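Local atomic coordinates of putative NADP oxidoreductase BF3122 (Bacteroides fragilis, PDB entry 3D1L), a protein that is of unconfirmed function but probably binds NADP through a Rossmann-type domain and acts as an oxidoreductase. Residues L196-L201 / L245-A250; S79-L84 / M98-G103; V37-R42 / R48-K53. One frame throughout, in Å; residues are numbered along the deposited sequence.

Contact 1 of 3, residues L196-L201 / L245-A250; sequences LKKYNL and LADDPA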
loop_
_atom_site.group_PDB
_atom_site.type_symbol
_atom_site.label_atom_id
_atom_site.label_comp_id
_atom_site.label_asym_id
_atom_site.label_seq_id
_atom_site.Cartn_x
_atom_site.Cartn_y
_atom_site.Cartn_z
ATOM N N LEU B 196 -13.078 -1.473 -4.647
ATOM C CA LEU B 196 -12.804 -1.814 -6.038
ATOM C C LEU B 196 -13.486 -3.129 -6.443
ATOM O O LEU B 196 -14.005 -3.232 -7.555
ATOM C CB LEU B 196 -11.290 -1.834 -6.315
ATOM C CG LEU B 196 -10.550 -0.482 -6.310
ATOM C CD1 LEU B 196 -9.046 -0.643 -6.147
ATOM C CD2 LEU B 196 -10.859 0.359 -7.543
ATOM N N LYS B 197 -13.512 -4.104 -5.530
ATOM C CA LYS B 197 -14.205 -5.376 -5.738
ATOM C C LYS B 197 -15.721 -5.199 -5.899
ATOM O O LYS B 197 -16.348 -5.856 -6.746
ATOM C CB LYS B 197 -13.912 -6.348 -4.583
ATOM C CG LYS B 197 -14.406 -7.788 -4.810
ATOM C CD LYS B 197 -14.028 -8.699 -3.634
ATOM C CE LYS B 197 -14.851 -9.993 -3.644
ATOM N NZ LYS B 197 -14.490 -10.845 -2.463
ATOM N N LYS B 198 -16.308 -4.315 -5.096
ATOM C CA LYS B 198 -17.730 -4.013 -5.217
ATOM C C LYS B 198 -18.066 -3.465 -6.618
ATOM O O LYS B 198 -19.203 -3.592 -7.090
ATOM C CB LYS B 198 -18.164 -3.043 -4.112
ATOM C CG LYS B 198 -19.612 -2.531 -4.233
ATOM C CD LYS B 198 -20.009 -1.713 -3.001
ATOM C CE LYS B 198 -21.200 -0.798 -3.319
ATOM N NZ LYS B 198 -21.779 -0.216 -2.069
ATOM N N TYR B 199 -17.066 -2.875 -7.274
ATOM C CA TYR B 199 -17.201 -2.325 -8.633
ATOM C C TYR B 199 -16.412 -3.121 -9.667
ATOM O O TYR B 199 -15.997 -2.575 -10.691
ATOM C CB TYR B 199 -16.746 -0.871 -8.654
ATOM C CG TYR B 199 -17.715 0.041 -7.973
ATOM C CD1 TYR B 199 -18.781 0.601 -8.681
ATOM C CD2 TYR B 199 -17.589 0.328 -6.623
ATOM C CE1 TYR B 199 -19.696 1.433 -8.058
ATOM C CE2 TYR B 199 -18.495 1.165 -5.987
ATOM C CZ TYR B 199 -19.553 1.708 -6.708
ATOM O OH TYR B 199 -20.459 2.545 -6.088
ATOM N N ASN B 200 -16.197 -4.405 -9.389
ATOM C CA ASN B 200 -15.570 -5.331 -10.345
ATOM C C ASN B 200 -14.294 -4.780 -10.972
ATOM O O ASN B 200 -14.103 -4.816 -12.187
ATOM C CB ASN B 200 -16.580 -5.770 -11.427
ATOM C CG ASN B 200 -17.867 -6.306 -10.831
ATOM O OD1 ASN B 200 -18.944 -5.793 -11.113
ATOM N ND2 ASN B 200 -17.755 -7.311 -9.966
ATOM N N LEU B 201 -13.433 -4.248 -10.106
ATOM C CA LEU B 201 -12.127 -3.738 -10.494
ATOM C C LEU B 201 -11.099 -4.343 -9.556
ATOM O O LEU B 201 -11.385 -4.523 -8.359
ATOM C CB LEU B 201 -12.096 -2.209 -10.434
ATOM C CG LEU B 201 -12.847 -1.455 -11.535
ATOM C CD1 LEU B 201 -12.959 0.022 -11.188
ATOM C CD2 LEU B 201 -12.189 -1.648 -12.895
ATOM N N LEU B 245 -20.507 5.712 0.035
ATOM C CA LEU B 245 -20.278 4.791 1.143
ATOM C C LEU B 245 -21.503 4.593 2.053
ATOM O O LEU B 245 -21.395 4.005 3.141
ATOM C CB LEU B 245 -19.095 5.291 1.964
ATOM C CG LEU B 245 -17.772 5.546 1.249
ATOM C CD1 LEU B 245 -16.867 6.329 2.183
ATOM C CD2 LEU B 245 -17.113 4.246 0.824
ATOM N N ALA B 246 -22.659 5.083 1.609
ATOM C CA ALA B 246 -23.915 4.948 2.352
ATOM C C ALA B 246 -24.226 3.499 2.732
ATOM O O ALA B 246 -24.743 3.245 3.821
ATOM C CB ALA B 246 -25.074 5.563 1.558
ATOM N N ASP B 247 -23.908 2.567 1.830
ATOM C CA ASP B 247 -24.019 1.119 2.066
ATOM C C ASP B 247 -23.174 0.622 3.248
ATOM O O ASP B 247 -23.404 -0.478 3.762
ATOM C CB ASP B 247 -23.562 0.348 0.823
ATOM C CG ASP B 247 -24.684 0.072 -0.170
ATOM O OD1 ASP B 247 -25.838 0.560 -0.005
ATOM O OD2 ASP B 247 -24.397 -0.663 -1.146
ATOM N N ASP B 248 -22.190 1.412 3.668
ATOM C CA ASP B 248 -21.296 0.988 4.731
ATOM C C ASP B 248 -21.074 2.106 5.753
ATOM O O ASP B 248 -20.033 2.775 5.721
ATOM C CB ASP B 248 -19.973 0.501 4.127
ATOM C CG ASP B 248 -19.150 -0.380 5.087
ATOM O OD1 ASP B 248 -19.170 -0.166 6.332
ATOM O OD2 ASP B 248 -18.457 -1.289 4.571
ATOM N N PRO B 249 -22.048 2.308 6.673
ATOM C CA PRO B 249 -21.973 3.326 7.728
ATOM C C PRO B 249 -20.600 3.432 8.429
ATOM O O PRO B 249 -20.104 4.542 8.636
ATOM C CB PRO B 249 -23.045 2.870 8.727
ATOM C CG PRO B 249 -24.049 2.195 7.907
ATOM C CD PRO B 249 -23.314 1.551 6.754
ATOM N N ALA B 250 -20.001 2.298 8.790
ATOM C CA ALA B 250 -18.717 2.312 9.507
ATOM C C ALA B 250 -17.597 2.833 8.608
ATOM O O ALA B 250 -16.753 3.622 9.044
ATOM C CB ALA B 250 -18.373 0.934 10.053
#
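Lys198 and Asp247 meet as a single salt bridge across the surface of the C-terminal helical region, with Lys198 NZ 2.8 Å from Asp247 OD2. The two side chains run obliquely to one another, and each leaves its backbone in the direction of the other segment. Lys198 has CG anti to the backbone N (chi1 174°) and stays extended through every later torsion, which carries the ammonium group across a gap of 10.9 Å between Lys198 CA and Asp247 CA. The ammonium reaches the outer, anti side of OD2 and lies 33° out of the carboxylate plane, so this is a one-oxygen contact and not a two-pronged grip. From there NZ also comes within 3.4 Å of Asp247 CB, beside the stem of the acid. Both residues are exposed, and solvent probably screens much of the attraction between the charges.

Helix 168-198 closes in a Schellman motif, in which Leu201 N hydrogen-bonds to Leu196 O and Asn200 N to Lys197 O, with Asn200 at positive phi as the C-prime residue. Asp247 lies in a type I beta turn from Leu245 to Asp248, and Asp248 is the N-cap of helix 249-264, its OD1 accepting from Met251 N. Nearby, Tyr199 O is hydrogen-bonded to Gln170 NE2 of the second subunit, while Leu196 packs on Leu174 of that subunit. The salt bridge joins the Schellman-terminated end of helix 168-198 to the type I turn leading into helix 249-264, a surface link within the 6PGD_C clan region.

Contact 2 of 3, residues S79-L84 / M98-G103; sequences SAFAEL and MVHTAG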
loop_
_atom_site.group_PDB
_atom_site.type_symbol
_atom_site.label_atom_id
_atom_site.label_comp_id
_atom_site.label_asym_id
_atom_site.label_seq_id
_atom_site.Cartn_x
_atom_site.Cartn_y
_atom_site.Cartn_z
ATOM N N SER B 79 -2.120 -13.810 26.524
ATOM C CA SER B 79 -2.894 -14.942 27.072
ATOM C C SER B 79 -2.140 -16.282 27.152
ATOM O O SER B 79 -2.494 -17.167 27.949
ATOM C CB SER B 79 -4.205 -15.107 26.295
ATOM N N ALA B 80 -1.106 -16.434 26.329
ATOM C CA ALA B 80 -0.254 -17.620 26.383
ATOM C C ALA B 80 0.994 -17.419 27.281
ATOM O O ALA B 80 1.551 -18.386 27.805
ATOM C CB ALA B 80 0.138 -18.053 24.971
ATOM N N PHE B 81 1.400 -16.164 27.474
ATOM C CA PHE B 81 2.551 -15.828 28.314
ATOM C C PHE B 81 2.428 -16.400 29.725
ATOM O O PHE B 81 3.131 -17.337 30.034
ATOM C CB PHE B 81 2.802 -14.313 28.361
ATOM C CG PHE B 81 4.207 -13.917 27.970
ATOM C CD1 PHE B 81 5.264 -14.054 28.869
ATOM C CD2 PHE B 81 4.473 -13.417 26.683
ATOM C CE1 PHE B 81 6.570 -13.706 28.495
ATOM C CE2 PHE B 81 5.776 -13.058 26.292
ATOM C CZ PHE B 81 6.827 -13.206 27.202
ATOM N N ALA B 82 1.540 -15.855 30.567
ATOM C CA ALA B 82 1.387 -16.304 31.968
ATOM C C ALA B 82 1.248 -17.793 32.063
ATOM O O ALA B 82 2.013 -18.464 32.754
ATOM C CB ALA B 82 0.175 -15.675 32.606
ATOM N N GLU B 83 0.217 -18.270 31.371
ATOM C CA GLU B 83 -0.106 -19.671 31.221
ATOM C C GLU B 83 1.155 -20.502 31.052
ATOM O O GLU B 83 1.289 -21.577 31.644
ATOM C CB GLU B 83 -1.019 -19.841 29.995
ATOM C CG GLU B 83 -1.399 -21.293 29.691
ATOM C CD GLU B 83 -2.228 -21.480 28.419
ATOM O OE1 GLU B 83 -2.981 -20.556 28.026
ATOM O OE2 GLU B 83 -2.131 -22.578 27.820
ATOM N N LEU B 84 2.088 -19.973 30.260
ATOM C CA LEU B 84 3.194 -20.769 29.746
ATOM C C LEU B 84 4.574 -20.336 30.225
ATOM O O LEU B 84 5.573 -20.975 29.903
ATOM C CB LEU B 84 3.133 -20.803 28.209
ATOM C CG LEU B 84 1.810 -21.195 27.509
ATOM C CD1 LEU B 84 2.003 -21.182 25.992
ATOM C CD2 LEU B 84 1.227 -22.543 27.975
HETATM N N MSE B 98 16.414 -15.486 28.145
HETATM C CA MSE B 98 15.011 -15.458 27.644
HETATM C C MSE B 98 14.656 -14.071 27.183
HETATM O O MSE B 98 14.718 -13.102 27.957
HETATM C CB MSE B 98 13.917 -15.890 28.639
HETATM C CG MSE B 98 14.334 -16.492 29.931
HETATM SE SE MSE B 98 15.422 -18.064 29.766
HETATM C CE MSE B 98 14.195 -19.066 28.667
ATOM N N VAL B 99 14.277 -13.985 25.920
ATOM C CA VAL B 99 13.827 -12.730 25.342
ATOM C C VAL B 99 12.438 -12.877 24.742
ATOM O O VAL B 99 12.025 -13.964 24.331
ATOM C CB VAL B 99 14.840 -12.169 24.286
ATOM C CG1 VAL B 99 16.237 -12.059 24.890
ATOM C CG2 VAL B 99 14.858 -13.013 23.002
ATOM N N HIS B 100 11.696 -11.778 24.722
ATOM C CA HIS B 100 10.483 -11.744 23.927
ATOM C C HIS B 100 10.634 -10.729 22.814
ATOM O O HIS B 100 11.598 -9.971 22.791
ATOM C CB HIS B 100 9.250 -11.515 24.780
ATOM C CG HIS B 100 9.180 -10.168 25.402
ATOM N ND1 HIS B 100 8.865 -9.031 24.680
ATOM C CD2 HIS B 100 9.357 -9.765 26.683
ATOM C CE1 HIS B 100 8.840 -7.990 25.495
ATOM N NE2 HIS B 100 9.140 -8.406 26.712
ATOM N N THR B 101 9.697 -10.747 21.881
ATOM C CA THR B 101 9.793 -9.954 20.664
ATOM C C THR B 101 8.675 -8.917 20.540
ATOM O O THR B 101 8.397 -8.416 19.435
ATOM C CB THR B 101 9.728 -10.869 19.457
ATOM O OG1 THR B 101 8.568 -11.692 19.566
ATOM C CG2 THR B 101 10.946 -11.781 19.417
ATOM N N ALA B 102 7.994 -8.624 21.639
ATOM C CA ALA B 102 6.828 -7.746 21.568
ATOM C C ALA B 102 7.214 -6.290 21.747
ATOM O O ALA B 102 8.013 -5.957 22.616
ATOM C CB ALA B 102 5.806 -8.135 22.568
ATOM N N GLY B 103 6.620 -5.425 20.922
ATOM C CA GLY B 103 6.806 -3.980 21.025
ATOM C C GLY B 103 6.222 -3.368 22.293
ATOM O O GLY B 103 6.766 -2.399 22.839
#
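The beta-alpha-beta unit formed by strand 71-74, helix 78-89 and strand 97-100 holds its helix against the last of these strands partly through one aromatic pair, Phe81 and His100. The contact belongs to the Rossmann-type part of the chain. Phe81 sends the far end of its ring to the strand: CZ lies 3.8 Å from His100 CB, and Phe81 CE2 is 4.1 Å from the same carbon. That methylene sits at the edge of the phenyl ring and close to its plane. The rings themselves form an offset edge-to-face pair, the edge of Phe81 turned toward the imidazole face, with planes at 86° and centroids 6.0 Å apart. Contact is therefore made chiefly through the CB carbon, Phe81 CZ and His100 CB being the closest atoms.

His100 holds CG between its backbone N and carbonyl carbon (chi1 68°), a torsion that sets the imidazole beside the chain leaving the strand. There Ala102 N donates to His100 ND1 at 3.2 Å, almost exactly in the ring plane. At the other nitrogen, NE2 is hydrogen-bonded to Pro106 O, so the ring is gripped at two points and its rotation is fixed.

Trp110 adds a third ring, edge-to-face with Phe81 and at a shallow angle to His100. Phe81 also packs on Val74 of strand 71-74, whereas His100 leans on Val119 of strand 117-122, so the pair spans the interface between helix 78-89 and the sheet, with strands 71-74 and 117-122 beside strand 97-100.

Contact 3 of 3, residues V37-R42 / R48-K53; sequences VQVYSR and RELAQK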
loop_
_atom_site.group_PDB
_atom_site.type_symbol
_atom_site.label_atom_id
_atom_site.label_comp_id
_atom_site.label_asym_id
_atom_site.label_seq_id
_atom_site.Cartn_x
_atom_site.Cartn_y
_atom_site.Cartn_z
ATOM N N VAL B 37 17.683 -25.007 17.170
ATOM C CA VAL B 37 17.623 -26.420 17.526
ATOM C C VAL B 37 16.206 -26.972 17.456
ATOM O O VAL B 37 16.015 -28.128 17.039
ATOM C CB VAL B 37 18.342 -26.756 18.869
ATOM C CG1 VAL B 37 19.789 -26.255 18.823
ATOM C CG2 VAL B 37 17.625 -26.150 20.039
ATOM N N GLN B 38 15.222 -26.152 17.848
ATOM C CA GLN B 38 13.827 -26.533 17.725
ATOM C C GLN B 38 12.880 -25.367 17.855
ATOM O O GLN B 38 13.228 -24.285 18.333
ATOM C CB GLN B 38 13.419 -27.633 18.716
ATOM C CG GLN B 38 13.257 -27.142 20.096
ATOM C CD GLN B 38 12.366 -27.978 20.969
ATOM O OE1 GLN B 38 11.982 -27.513 22.017
ATOM N NE2 GLN B 38 12.056 -29.207 20.577
ATOM N N VAL B 39 11.661 -25.622 17.411
ATOM C CA VAL B 39 10.609 -24.639 17.359
ATOM C C VAL B 39 9.469 -25.216 18.174
ATOM O O VAL B 39 9.120 -26.385 18.012
ATOM C CB VAL B 39 10.145 -24.461 15.871
ATOM C CG1 VAL B 39 8.844 -23.634 15.754
ATOM C CG2 VAL B 39 11.273 -23.863 15.017
ATOM N N TYR B 40 8.881 -24.382 19.034
ATOM C CA TYR B 40 7.644 -24.704 19.717
ATOM C C TYR B 40 6.506 -23.858 19.132
ATOM O O TYR B 40 6.678 -22.661 18.857
ATOM C CB TYR B 40 7.755 -24.445 21.229
ATOM C CG TYR B 40 6.396 -24.328 21.855
ATOM C CD1 TYR B 40 5.727 -25.464 22.329
ATOM C CD2 TYR B 40 5.737 -23.089 21.906
ATOM C CE1 TYR B 40 4.467 -25.368 22.871
ATOM C CE2 TYR B 40 4.458 -22.982 22.429
ATOM C CZ TYR B 40 3.833 -24.129 22.906
ATOM O OH TYR B 40 2.580 -24.031 23.445
ATOM N N SER B 41 5.336 -24.470 18.951
ATOM C CA SER B 41 4.128 -23.712 18.630
ATOM C C SER B 41 2.964 -24.427 19.238
ATOM O O SER B 41 3.053 -25.628 19.482
ATOM C CB SER B 41 3.938 -23.619 17.117
ATOM O OG SER B 41 2.818 -22.827 16.785
ATOM N N ARG B 42 1.874 -23.698 19.476
ATOM C CA ARG B 42 0.670 -24.326 20.005
ATOM C C ARG B 42 0.030 -25.299 18.997
ATOM O O ARG B 42 -0.538 -26.318 19.400
ATOM C CB ARG B 42 -0.305 -23.267 20.565
ATOM C CG ARG B 42 0.082 -22.856 21.994
ATOM C CD ARG B 42 -0.296 -21.417 22.427
ATOM N NE ARG B 42 0.296 -20.362 21.601
ATOM C CZ ARG B 42 -0.408 -19.532 20.829
ATOM N NH1 ARG B 42 -1.739 -19.607 20.776
ATOM N NH2 ARG B 42 0.222 -18.610 20.110
ATOM N N ARG B 48 5.636 -27.303 12.645
ATOM C CA ARG B 48 6.269 -28.098 11.588
ATOM C C ARG B 48 6.703 -27.256 10.394
ATOM O O ARG B 48 7.828 -27.372 9.929
ATOM C CB ARG B 48 5.333 -29.219 11.118
ATOM C CG ARG B 48 5.947 -30.138 10.038
ATOM C CD ARG B 48 4.913 -31.007 9.314
ATOM N NE ARG B 48 3.649 -30.313 9.077
ATOM C CZ ARG B 48 2.470 -30.713 9.549
ATOM N NH1 ARG B 48 2.370 -31.825 10.276
ATOM N NH2 ARG B 48 1.378 -30.007 9.284
ATOM N N GLU B 49 5.806 -26.419 9.892
ATOM C CA GLU B 49 6.108 -25.542 8.760
ATOM C C GLU B 49 7.382 -24.788 9.020
ATOM O O GLU B 49 8.294 -24.792 8.192
ATOM C CB GLU B 49 4.959 -24.558 8.484
ATOM C CG GLU B 49 3.860 -25.152 7.642
ATOM C CD GLU B 49 2.682 -24.190 7.419
ATOM O OE1 GLU B 49 1.690 -24.654 6.787
ATOM O OE2 GLU B 49 2.742 -22.995 7.847
ATOM N N LEU B 50 7.467 -24.160 10.181
ATOM C CA LEU B 50 8.679 -23.398 10.480
ATOM C C LEU B 50 9.925 -24.281 10.673
ATOM O O LEU B 50 11.000 -23.940 10.207
ATOM C CB LEU B 50 8.488 -22.428 11.668
ATOM C CG LEU B 50 9.745 -21.591 11.992
ATOM C CD1 LEU B 50 10.342 -20.891 10.721
ATOM C CD2 LEU B 50 9.425 -20.579 13.082
ATOM N N ALA B 51 9.784 -25.399 11.374
ATOM C CA ALA B 51 10.940 -26.273 11.646
ATOM C C ALA B 51 11.582 -26.824 10.388
ATOM O O ALA B 51 12.806 -26.984 10.309
ATOM C CB ALA B 51 10.538 -27.406 12.575
ATOM N N GLN B 52 10.762 -27.130 9.395
ATOM C CA GLN B 52 11.278 -27.635 8.120
ATOM C C GLN B 52 12.084 -26.597 7.376
ATOM O O GLN B 52 12.990 -26.948 6.613
ATOM C CB GLN B 52 10.142 -27.984 7.203
ATOM C CG GLN B 52 9.491 -29.263 7.480
ATOM C CD GLN B 52 8.383 -29.484 6.487
ATOM O OE1 GLN B 52 7.255 -29.792 6.867
ATOM N NE2 GLN B 52 8.693 -29.278 5.193
ATOM N N LYS B 53 11.719 -25.323 7.549
ATOM C CA LYS B 53 12.397 -24.250 6.839
ATOM C C LYS B 53 13.812 -24.023 7.377
ATOM O O LYS B 53 14.692 -23.571 6.649
ATOM C CB LYS B 53 11.577 -22.957 6.900
ATOM C CG LYS B 53 10.297 -22.998 6.049
ATOM C CD LYS B 53 9.313 -21.910 6.480
ATOM C CE LYS B 53 7.974 -21.994 5.730
ATOM N NZ LYS B 53 7.067 -20.892 6.232
#
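Val39 carries CG1 anti to its backbone N (chi1 169°) and CG2 anti to its carbonyl carbon, which turns both methyl groups of the strand residue to helix 44-53. Leu50 likewise has CG anti to the backbone N (chi1 -179°), and its chi2 of 50°, measured to CD1, leaves CD2 anti to CA and extended toward the valine. The two side chains cross at about a right angle and touch at two places: Val39 CG2 is 4.1 Å from Leu50 CG, and Val39 CG1 is 4.1 Å from Leu50 CD2. Ala51 supplies the other surface. Its CA lies 4.2 Å from Val39 CG2, and with so short a side chain the helix can bring its backbone near, the CA atoms of Val39 and Ala51 being 6.0 Å apart.

Neighbours extend this apolar layer: Leu50 packs on Leu15 of strand 12-16 and on Ala26 of helix 20-31, Ala51 on Tyr58, and Val39 on Ala18. Strand 35-40, helix 44-53 and strand 57-59 form a beta-alpha-beta unit of the Rossmann-type fold. No hydrogen bond crosses between the segments, so their mutual contact rests on van der Waals packing of buried hydrocarbon and on its removal from water.

In the fold
Contacts 2 and 3 are buried and belong to the same Rossmann-type sheet, each joining a helix to a strand of a beta-alpha-beta unit; contact 1 lies on the surface of the helical region, its centre about 39 Å from that of contact 2 and 40 Å from that of contact 3. Aliphatic packing makes contact 3, aromatic packing contact 2, where hydrogen bonds also fix the imidazole, and opposite charges contact 1, in keeping with its exposure. The centres of contacts 2 and 3 are about 17 Å apart and their segments meet directly, Leu84 CD1 lying 3.9 Å from Tyr40 OH. Contact 1 touches neither, but it alone adjoins the second subunit.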